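Local structure of Alpha/beta hydrolase (Pseudomonas aeruginosa PAO1, 4R1D) at residues S288-H292 with S439-W445; M294-Y298 with D461-Y467; R336-L341 with R357-Q361. The protein probably acts as a lipase-type alpha/beta hydrolase that binds calcium and serves as the toxic effector Tle4 of the H2 type VI secretion system, held in complex with Tli4. All coordinates share one frame. Residue numbers count along the deposited sequence, not the author numbering.

Interaction 1. Residues S288-H292 with S439-W445; sequences STIYH and SWRDLIW
Residues 289-292 lie in the opening part of a helix that runs on to 296, whereas 439-442 form an irregular turn that runs into the strand 443-445. Ser439 and Trp440 both adopt positive phi (60°/24° and 49°/34°), which swings the chain past the helix; Arg441 returns to -65°/-43°, and from Leu443 the backbone is extended. CA atoms come closest at Thr289-Trp440 (5.5 Å) and Ser288-Arg441 (6.2 Å). Ser288, chi1 p, is small enough to sit against the turn and donates from OG to Trp440 O at 2.7 Å. Thr289 CG2 rests 3.2 Å from Ser439 O and meets the edge of the Trp440 indole. This packs the first turn of a helix on one strand of the mixed sheet that contains 339-342, 443-446 and 477-479, apart from the parallel sheet of the alpha/beta-hydrolase fold and from the calcium site. Tyr291 and His292, both chi1 t, direct CA-CB toward segment 439-445: Tyr291 meets Leu443 and Trp445 of the strand, His292 meets Trp440 in the turn before it. The His292 ring makes an offset stack on the five-membered ring of Trp440 (centroids 3.9 Å apart, planes at 24°), and His292 CB lies over it in a CH-pi contact; Trp440 NE1 is hydrogen-bonded to Glu299 OE2. Leu443, chi1 t, fills the space between the two aromatic residues of the helix, with CG 3.5 Å from Tyr291 CD1 and CD2 4.0 Å from His292 CB. Trp445 (chi1 m) turns its indole so that NE1 donates to Tyr291 OH at 3.0 Å, nearly linearly (170°); that hydroxyl is also hydrogen-bonded to Tyr376 O.

Interaction 2. Residues M294-Y298 with D461-Y467; sequences MRCGY and DDENGTY
Two waters lie between the last helical residues and an acidic loop. Water 1 is 2.9 Å from Arg295 O, 2.9 Å from Arg295 NE and 2.6 Å from Asp461 OD2; water 2 is 2.8 Å from Arg295 O and accepts a weak hydrogen bond from Gly465 N at 2.8 Å. Helix 289-296 ends at Cys296, and Gly297 leaves it with phi 85°, where a CB would collide with the preceding carbonyl. Residues 461-467, in the loop between helix 450-453 and strand 477-479, join its C-terminal end and are irregular: two Asx turns fold them, Asp461 OD1 accepting from Glu463 N (2.7 Å) and Asp462 OD1 from Asn464 N (2.8 Å). The backbones are closest at Cys296 and Asn464, CA to CA 3.9 Å. Gly465 has no side chain, so Cys296 SG can settle 3.6 Å from its CA; its phi of 123° also suits glycine. Asn464 ND2 donates a hydrogen bond to Cys296 O at 2.9 Å and also reaches Arg308 O. Arg295, chi1 to chi3 all m, curls so that NH2 forms a salt bridge with Asp461 OD2 (2.9 Å) and a weak hydrogen bond to Tyr467 OH (3.1 Å); its NH1 is held by Trp375 O. Cys296 O is thus met by amide and Arg295 O by water, while the guanidinium pairs with carboxylate, so charge and hydrogen bonding, more than apolar packing, fasten the loop.

Interaction 3. Residues R336-L341 with R357-Q361; sequences RPWLFL and RAYPQ
Pro337 CB lies 3.6 Å from Ala358 CB, whose small methyl admits the ring, and 3.6 Å from Pro360 O. Here two antiparallel strands meet, Leu339 opposite Tyr359 as a hydrogen-bonded pair and Phe340 opposite Ala358 as a non-hydrogen-bonded one. A classic beta bulge ends the pairing, since Trp338 N (2.8 Å) and Leu339 N (2.9 Å) both donate to Tyr359 O; Tyr359 N donates to Leu339 O (2.8 Å), and Leu341 N to Arg357 O (3.0 Å). The peptide bond before Pro360 is cis, and Pro360 CD packs 3.6 Å from Trp338 NE1. Phe340 CD1 touches Ala358 CB at 3.7 Å. On the other face Leu341 CD2 rests 3.7 Å from Tyr359 CE1 and 3.5 Å from Arg357 NE, over one guanidinium face; that NE hydrogen-bonds to Tyr359 OH at 3.0 Å, and NH2 pairs with Glu453. Strand 358-359 is outermost, within this chain, in the mixed sheet with 339-342, 443-446 and 477-479; backbone bonds fix the register of this edge and apolar contacts fill it.

Overall arrangement
Following the chain from the N terminus, helix 289-296 comes after the first four strands of the parallel sheet; its first turn belongs to interaction 1 and its end to interaction 2. The chain then reaches 336-341, where interaction 3 closes a short loop with 357-361, which carries the short outermost strand 358-359. Long after, 439-445 returns to the helix and closes interaction 1, and 461-467 follows to close interaction 2. Interactions 1 and 2 therefore cross, while interaction 3 nests inside both loops. Strands 443-446 and 339-342 are neighbours, so interactions 1 and 3 meet through the sheet; Trp445 packs on Arg295 and Tyr467, joining interaction 1 to 2. Interactions 2 and 3 do not touch.

Interaction 1. Residues S288-H292 with S439-W445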
loop_
_atom_site.group_PDB
_atom_site.type_symbol
_atom_site.label_atom_id
_atom_site.label_comp_id
_atom_site.label_asym_id
_atom_site.label_seq_id
_atom_site.Cartn_x
_atom_site.Cartn_y
_atom_site.Cartn_z
ATOM N N SER A 288 -7.011 14.141 -8.914
ATOM C CA SER A 288 -6.466 14.102 -10.267
ATOM C C SER A 288 -4.959 13.778 -10.303
ATOM O O SER A 288 -4.409 13.444 -11.354
ATOM C CB SER A 288 -6.751 15.432 -10.989
ATOM O OG SER A 288 -6.298 16.520 -10.204
ATOM N N THR A 289 -4.271 13.889 -9.169
ATOM C CA THR A 289 -2.849 13.559 -9.187
ATOM C C THR A 289 -2.593 12.127 -9.645
ATOM O O THR A 289 -1.546 11.852 -10.215
ATOM C CB THR A 289 -2.134 13.795 -7.827
ATOM O OG1 THR A 289 -2.650 12.883 -6.838
ATOM C CG2 THR A 289 -2.291 15.243 -7.368
ATOM N N ILE A 290 -3.536 11.216 -9.418
ATOM C CA ILE A 290 -3.313 9.817 -9.809
ATOM C C ILE A 290 -3.096 9.706 -11.312
ATOM O O ILE A 290 -2.326 8.866 -11.782
ATOM C CB ILE A 290 -4.459 8.862 -9.351
ATOM C CG1 ILE A 290 -4.043 7.398 -9.547
ATOM C CG2 ILE A 290 -5.745 9.139 -10.113
ATOM C CD1 ILE A 290 -5.148 6.408 -9.209
ATOM N N TYR A 291 -3.759 10.574 -12.072
ATOM C CA TYR A 291 -3.547 10.584 -13.515
ATOM C C TYR A 291 -2.129 11.048 -13.843
ATOM O O TYR A 291 -1.448 10.444 -14.650
ATOM C CB TYR A 291 -4.587 11.475 -14.194
ATOM C CG TYR A 291 -4.537 11.447 -15.700
ATOM C CD1 TYR A 291 -3.584 12.189 -16.388
ATOM C CD2 TYR A 291 -5.460 10.714 -16.433
ATOM C CE1 TYR A 291 -3.533 12.183 -17.753
ATOM C CE2 TYR A 291 -5.418 10.704 -17.824
ATOM C CZ TYR A 291 -4.456 11.455 -18.470
ATOM O OH TYR A 291 -4.377 11.458 -19.847
ATOM N N HIS A 292 -1.678 12.127 -13.213
ATOM C CA HIS A 292 -0.314 12.585 -13.451
ATOM C C HIS A 292 0.673 11.460 -13.184
ATOM O O HIS A 292 1.531 11.158 -14.014
ATOM C CB HIS A 292 0.052 13.768 -12.549
ATOM C CG HIS A 292 1.513 14.092 -12.578
ATOM N ND1 HIS A 292 2.435 13.429 -11.796
ATOM C CD2 HIS A 292 2.221 14.963 -13.336
ATOM C CE1 HIS A 292 3.646 13.894 -12.053
ATOM N NE2 HIS A 292 3.544 14.827 -12.984
ATOM N N SER A 439 -1.062 21.178 -7.284
ATOM C CA SER A 439 -1.670 19.888 -6.961
ATOM C C SER A 439 -2.223 19.142 -8.180
ATOM O O SER A 439 -3.114 18.305 -8.035
ATOM C CB SER A 439 -2.797 20.082 -5.942
ATOM O OG SER A 439 -2.378 20.838 -4.812
ATOM N N TRP A 440 -1.693 19.436 -9.365
ATOM C CA TRP A 440 -2.201 18.854 -10.612
ATOM C C TRP A 440 -3.716 18.973 -10.718
ATOM O O TRP A 440 -4.388 18.112 -11.301
ATOM C CB TRP A 440 -1.745 17.388 -10.747
ATOM C CG TRP A 440 -0.263 17.312 -10.788
ATOM C CD1 TRP A 440 0.566 16.872 -9.800
ATOM C CD2 TRP A 440 0.580 17.760 -11.855
ATOM N NE1 TRP A 440 1.881 16.998 -10.196
ATOM C CE2 TRP A 440 1.913 17.540 -11.455
ATOM C CE3 TRP A 440 0.335 18.315 -13.115
ATOM C CZ2 TRP A 440 2.996 17.860 -12.268
ATOM C CZ3 TRP A 440 1.407 18.632 -13.923
ATOM C CH2 TRP A 440 2.725 18.407 -13.498
ATOM N N ARG A 441 -4.247 20.064 -10.181
ATOM C CA ARG A 441 -5.690 20.232 -10.083
ATOM C C ARG A 441 -6.330 20.318 -11.473
ATOM O O ARG A 441 -7.389 19.741 -11.712
ATOM C CB ARG A 441 -6.015 21.461 -9.240
ATOM C CG ARG A 441 -7.498 21.650 -8.982
ATOM C CD ARG A 441 -8.141 22.623 -9.997
ATOM N NE ARG A 441 -9.561 22.750 -9.722
ATOM C CZ ARG A 441 -10.284 23.858 -9.890
ATOM N NH1 ARG A 441 -9.729 24.975 -10.346
ATOM N NH2 ARG A 441 -11.568 23.836 -9.581
ATOM N N ASP A 442 -5.697 21.060 -12.375
ATOM C CA ASP A 442 -6.065 21.002 -13.784
ATOM C C ASP A 442 -5.013 20.174 -14.468
ATOM O O ASP A 442 -3.837 20.538 -14.473
ATOM C CB ASP A 442 -6.103 22.395 -14.424
ATOM C CG ASP A 442 -7.219 23.253 -13.879
ATOM O OD1 ASP A 442 -8.242 22.689 -13.446
ATOM O OD2 ASP A 442 -7.083 24.495 -13.883
ATOM N N LEU A 443 -5.426 19.043 -15.025
ATOM C CA LEU A 443 -4.495 18.158 -15.676
ATOM C C LEU A 443 -4.560 18.539 -17.144
ATOM O O LEU A 443 -5.563 18.288 -17.805
ATOM C CB LEU A 443 -4.917 16.708 -15.466
ATOM C CG LEU A 443 -3.835 15.634 -15.602
ATOM C CD1 LEU A 443 -3.077 15.803 -16.908
ATOM C CD2 LEU A 443 -2.888 15.703 -14.427
ATOM N N ILE A 444 -3.494 19.152 -17.644
ATOM C CA ILE A 444 -3.510 19.730 -18.988
ATOM C C ILE A 444 -2.502 19.099 -19.933
ATOM O O ILE A 444 -1.311 19.061 -19.651
ATOM C CB ILE A 444 -3.212 21.238 -18.936
ATOM C CG1 ILE A 444 -4.238 21.962 -18.061
ATOM C CG2 ILE A 444 -3.177 21.821 -20.353
ATOM C CD1 ILE A 444 -3.686 23.259 -17.437
ATOM N N TRP A 445 -2.994 18.602 -21.067
ATOM C CA TRP A 445 -2.134 18.165 -22.151
ATOM C C TRP A 445 -2.150 19.313 -23.141
ATOM O O TRP A 445 -3.197 19.624 -23.709
ATOM C CB TRP A 445 -2.731 16.955 -22.857
ATOM C CG TRP A 445 -2.518 15.614 -22.210
ATOM C CD1 TRP A 445 -3.443 14.882 -21.511
ATOM C CD2 TRP A 445 -1.333 14.816 -22.262
ATOM N NE1 TRP A 445 -2.896 13.685 -21.113
ATOM C CE2 TRP A 445 -1.603 13.621 -21.560
ATOM C CE3 TRP A 445 -0.069 14.994 -22.831
ATOM C CZ2 TRP A 445 -0.651 12.613 -21.407
ATOM C CZ3 TRP A 445 0.874 13.992 -22.681
ATOM C CH2 TRP A 445 0.580 12.821 -21.963
#

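Interaction 2. Residues M294-Y298 with D461-Y467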
loop_
_atom_site.group_PDB
_atom_site.type_symbol
_atom_site.label_atom_id
_atom_site.label_comp_id
_atom_site.label_asym_id
_atom_site.label_seq_id
_atom_site.Cartn_x
_atom_site.Cartn_y
_atom_site.Cartn_z
ATOM N N MET A 294 0.365 8.138 -12.911
ATOM C CA MET A 294 0.277 6.979 -13.776
ATOM C C MET A 294 0.786 7.262 -15.185
ATOM O O MET A 294 1.263 6.359 -15.860
ATOM C CB MET A 294 -1.155 6.432 -13.821
ATOM C CG MET A 294 -1.587 5.793 -12.500
ATOM S SD MET A 294 -3.199 5.004 -12.602
ATOM C CE MET A 294 -2.740 3.551 -13.551
ATOM N N ARG A 295 0.687 8.508 -15.629
ATOM C CA ARG A 295 1.167 8.830 -16.975
ATOM C C ARG A 295 2.604 9.368 -17.012
ATOM O O ARG A 295 3.262 9.288 -18.057
ATOM C CB ARG A 295 0.207 9.803 -17.686
ATOM C CG ARG A 295 -1.180 9.229 -17.997
ATOM C CD ARG A 295 -1.082 8.005 -18.871
ATOM N NE ARG A 295 -0.368 8.291 -20.114
ATOM C CZ ARG A 295 -0.954 8.746 -21.221
ATOM N NH1 ARG A 295 -2.260 8.964 -21.243
ATOM N NH2 ARG A 295 -0.233 8.971 -22.315
ATOM N N CYS A 296 3.106 9.887 -15.889
ATOM C CA CYS A 296 4.407 10.576 -15.886
ATOM C C CYS A 296 5.419 10.088 -14.853
ATOM O O CYS A 296 6.571 10.517 -14.884
ATOM C CB CYS A 296 4.230 12.077 -15.632
ATOM S SG CYS A 296 3.057 12.922 -16.707
ATOM N N GLY A 297 4.981 9.252 -13.916
ATOM C CA GLY A 297 5.792 8.929 -12.749
ATOM C C GLY A 297 5.615 9.963 -11.652
ATOM O O GLY A 297 5.064 11.039 -11.879
ATOM N N TYR A 298 6.069 9.647 -10.440
ATOM C CA TYR A 298 6.104 10.648 -9.387
ATOM C C TYR A 298 7.217 11.657 -9.660
ATOM O O TYR A 298 8.196 11.335 -10.322
ATOM C CB TYR A 298 6.325 9.991 -8.023
ATOM C CG TYR A 298 5.085 9.320 -7.495
ATOM C CD1 TYR A 298 4.599 8.143 -8.070
ATOM C CD2 TYR A 298 4.387 9.870 -6.433
ATOM C CE1 TYR A 298 3.448 7.541 -7.585
ATOM C CE2 TYR A 298 3.241 9.277 -5.951
ATOM C CZ TYR A 298 2.779 8.122 -6.525
ATOM O OH TYR A 298 1.624 7.552 -6.034
ATOM N N ASP A 461 4.459 8.186 -25.954
ATOM C CA ASP A 461 5.065 9.256 -25.181
ATOM C C ASP A 461 6.367 8.760 -24.547
ATOM O O ASP A 461 6.791 7.627 -24.797
ATOM C CB ASP A 461 4.076 9.812 -24.151
ATOM C CG ASP A 461 3.749 8.820 -23.045
ATOM O OD1 ASP A 461 4.558 7.907 -22.794
ATOM O OD2 ASP A 461 2.688 8.969 -22.412
ATOM N N ASP A 462 7.007 9.604 -23.749
ATOM C CA ASP A 462 8.268 9.226 -23.110
ATOM C C ASP A 462 8.042 8.715 -21.687
ATOM O O ASP A 462 8.984 8.602 -20.901
ATOM C CB ASP A 462 9.238 10.406 -23.095
ATOM C CG ASP A 462 8.821 11.494 -22.124
ATOM O OD1 ASP A 462 7.647 11.500 -21.682
ATOM O OD2 ASP A 462 9.666 12.355 -21.815
ATOM N N GLU A 463 6.782 8.429 -21.371
ATOM C CA GLU A 463 6.392 7.945 -20.045
ATOM C C GLU A 463 6.709 8.933 -18.934
ATOM O O GLU A 463 6.649 8.583 -17.755
ATOM C CB GLU A 463 7.011 6.564 -19.754
ATOM C CG GLU A 463 6.403 5.461 -20.616
ATOM C CD GLU A 463 6.819 4.061 -20.210
ATOM O OE1 GLU A 463 7.087 3.832 -19.009
ATOM O OE2 GLU A 463 6.867 3.184 -21.096
ATOM N N ASN A 464 7.016 10.178 -19.314
ATOM C CA ASN A 464 7.342 11.223 -18.353
ATOM C C ASN A 464 6.628 12.555 -18.662
ATOM O O ASN A 464 6.933 13.580 -18.063
ATOM C CB ASN A 464 8.867 11.440 -18.261
ATOM C CG ASN A 464 9.585 10.356 -17.436
ATOM O OD1 ASN A 464 10.577 9.780 -17.877
ATOM N ND2 ASN A 464 9.091 10.098 -16.227
ATOM N N GLY A 465 5.675 12.532 -19.589
ATOM C CA GLY A 465 4.802 13.678 -19.769
ATOM C C GLY A 465 4.763 14.287 -21.161
ATOM O O GLY A 465 4.025 15.242 -21.383
ATOM N N THR A 466 5.534 13.754 -22.100
ATOM C CA THR A 466 5.507 14.338 -23.445
ATOM C C THR A 466 5.562 13.339 -24.596
ATOM O O THR A 466 6.197 12.282 -24.503
ATOM C CB THR A 466 6.610 15.416 -23.631
ATOM O OG1 THR A 466 6.295 16.237 -24.770
ATOM C CG2 THR A 466 7.985 14.764 -23.814
ATOM N N TYR A 467 4.864 13.695 -25.677
ATOM C CA TYR A 467 4.930 12.982 -26.945
ATOM C C TYR A 467 5.994 13.590 -27.877
ATOM O O TYR A 467 6.292 13.036 -28.929
ATOM C CB TYR A 467 3.558 13.000 -27.635
ATOM C CG TYR A 467 2.575 12.014 -27.041
ATOM C CD1 TYR A 467 2.439 10.743 -27.573
ATOM C CD2 TYR A 467 1.804 12.350 -25.943
ATOM C CE1 TYR A 467 1.554 9.827 -27.029
ATOM C CE2 TYR A 467 0.902 11.442 -25.393
ATOM C CZ TYR A 467 0.790 10.189 -25.931
ATOM O OH TYR A 467 -0.094 9.289 -25.380
HETATM O O HOH W 1 2.415 7.531 -20.206
HETATM O O HOH W 2 3.662 10.790 -20.364
#

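Interaction 3. Residues R336-L341 with R357-Q361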
loop_
_atom_site.group_PDB
_atom_site.type_symbol
_atom_site.label_atom_id
_atom_site.label_comp_id
_atom_site.label_asym_id
_atom_site.label_seq_id
_atom_site.Cartn_x
_atom_site.Cartn_y
_atom_site.Cartn_z
ATOM N N ARG A 336 -17.672 18.366 -12.841
ATOM C CA ARG A 336 -17.009 19.120 -13.909
ATOM C C ARG A 336 -15.707 18.462 -14.360
ATOM O O ARG A 336 -15.127 17.656 -13.631
ATOM C CB ARG A 336 -16.778 20.572 -13.497
ATOM C CG ARG A 336 -18.066 21.379 -13.360
ATOM C CD ARG A 336 -17.786 22.845 -13.071
ATOM N NE ARG A 336 -17.065 22.997 -11.812
ATOM C CZ ARG A 336 -17.647 23.013 -10.621
ATOM N NH1 ARG A 336 -18.965 22.911 -10.527
ATOM N NH2 ARG A 336 -16.911 23.143 -9.528
ATOM N N PRO A 337 -15.249 18.796 -15.576
ATOM C CA PRO A 337 -14.006 18.218 -16.091
ATOM C C PRO A 337 -12.750 18.684 -15.364
ATOM O O PRO A 337 -12.717 19.774 -14.786
ATOM C CB PRO A 337 -13.982 18.684 -17.547
ATOM C CG PRO A 337 -14.797 19.948 -17.554
ATOM C CD PRO A 337 -15.902 19.679 -16.560
ATOM N N TRP A 338 -11.725 17.837 -15.396
ATOM C CA TRP A 338 -10.434 18.138 -14.797
ATOM C C TRP A 338 -9.281 17.762 -15.715
ATOM O O TRP A 338 -8.133 18.051 -15.429
ATOM C CB TRP A 338 -10.300 17.426 -13.449
ATOM C CG TRP A 338 -10.600 15.946 -13.468
ATOM C CD1 TRP A 338 -11.791 15.349 -13.170
ATOM C CD2 TRP A 338 -9.686 14.883 -13.770
ATOM N NE1 TRP A 338 -11.675 13.982 -13.266
ATOM C CE2 TRP A 338 -10.396 13.673 -13.643
ATOM C CE3 TRP A 338 -8.339 14.841 -14.143
ATOM C CZ2 TRP A 338 -9.800 12.424 -13.868
ATOM C CZ3 TRP A 338 -7.750 13.598 -14.373
ATOM C CH2 TRP A 338 -8.485 12.412 -14.231
ATOM N N LEU A 339 -9.589 17.116 -16.835
ATOM C CA LEU A 339 -8.550 16.689 -17.755
ATOM C C LEU A 339 -8.776 17.442 -19.043
ATOM O O LEU A 339 -9.786 17.230 -19.711
ATOM C CB LEU A 339 -8.646 15.186 -18.021
ATOM C CG LEU A 339 -7.697 14.624 -19.090
ATOM C CD1 LEU A 339 -6.234 14.782 -18.691
ATOM C CD2 LEU A 339 -7.994 13.153 -19.390
ATOM N N PHE A 340 -7.845 18.323 -19.375
ATOM C CA PHE A 340 -8.043 19.263 -20.477
ATOM C C PHE A 340 -7.036 19.071 -21.599
ATOM O O PHE A 340 -5.828 19.034 -21.371
ATOM C CB PHE A 340 -7.954 20.704 -19.966
ATOM C CG PHE A 340 -8.873 21.001 -18.820
ATOM C CD1 PHE A 340 -10.198 21.342 -19.045
ATOM C CD2 PHE A 340 -8.415 20.931 -17.512
ATOM C CE1 PHE A 340 -11.047 21.623 -17.996
ATOM C CE2 PHE A 340 -9.252 21.206 -16.453
ATOM C CZ PHE A 340 -10.580 21.559 -16.690
ATOM N N LEU A 341 -7.539 18.975 -22.828
ATOM C CA LEU A 341 -6.689 18.904 -23.997
ATOM C C LEU A 341 -6.708 20.279 -24.660
ATOM O O LEU A 341 -7.746 20.706 -25.161
ATOM C CB LEU A 341 -7.219 17.846 -24.964
ATOM C CG LEU A 341 -6.804 16.378 -24.776
ATOM C CD1 LEU A 341 -6.618 15.963 -23.315
ATOM C CD2 LEU A 341 -7.773 15.446 -25.492
ATOM N N ARG A 357 -12.791 19.458 -25.432
ATOM C CA ARG A 357 -12.093 18.253 -24.996
ATOM C C ARG A 357 -11.638 18.450 -23.550
ATOM O O ARG A 357 -10.445 18.616 -23.258
ATOM C CB ARG A 357 -10.933 17.960 -25.939
ATOM C CG ARG A 357 -11.410 17.856 -27.397
ATOM C CD ARG A 357 -10.397 17.183 -28.305
ATOM N NE ARG A 357 -10.213 15.767 -27.993
ATOM C CZ ARG A 357 -9.388 14.960 -28.656
ATOM N NH1 ARG A 357 -8.677 15.427 -29.670
ATOM N NH2 ARG A 357 -9.275 13.687 -28.313
ATOM N N ALA A 358 -12.638 18.450 -22.677
ATOM C CA ALA A 358 -12.502 18.642 -21.241
ATOM C C ALA A 358 -13.224 17.463 -20.601
ATOM O O ALA A 358 -14.448 17.354 -20.688
ATOM C CB ALA A 358 -13.172 19.947 -20.843
ATOM N N TYR A 359 -12.473 16.569 -19.962
ATOM C CA TYR A 359 -13.017 15.297 -19.505
ATOM C C TYR A 359 -13.035 15.214 -17.978
ATOM O O TYR A 359 -12.175 15.802 -17.327
ATOM C CB TYR A 359 -12.178 14.157 -20.094
ATOM C CG TYR A 359 -12.081 14.224 -21.603
ATOM C CD1 TYR A 359 -11.075 14.953 -22.227
ATOM C CD2 TYR A 359 -13.006 13.568 -22.410
ATOM C CE1 TYR A 359 -10.989 15.025 -23.627
ATOM C CE2 TYR A 359 -12.923 13.634 -23.802
ATOM C CZ TYR A 359 -11.913 14.366 -24.399
ATOM O OH TYR A 359 -11.837 14.439 -25.784
ATOM N N PRO A 360 -14.031 14.511 -17.403
ATOM C CA PRO A 360 -15.154 13.869 -18.108
ATOM C C PRO A 360 -16.059 14.907 -18.768
ATOM O O PRO A 360 -16.221 16.009 -18.243
ATOM C CB PRO A 360 -15.943 13.183 -16.985
ATOM C CG PRO A 360 -15.008 13.106 -15.826
ATOM C CD PRO A 360 -14.100 14.287 -15.950
ATOM N N GLN A 361 -16.642 14.536 -19.906
ATOM C CA GLN A 361 -17.576 15.389 -20.632
ATOM C C GLN A 361 -18.994 15.113 -20.158
ATOM O O GLN A 361 -19.854 16.006 -20.179
ATOM C CB GLN A 361 -17.494 15.098 -22.133
ATOM C CG GLN A 361 -16.158 15.396 -22.791
ATOM C CD GLN A 361 -16.193 15.107 -24.284
ATOM O OE1 GLN A 361 -15.850 15.959 -25.111
ATOM N NE2 GLN A 361 -16.622 13.907 -24.633
#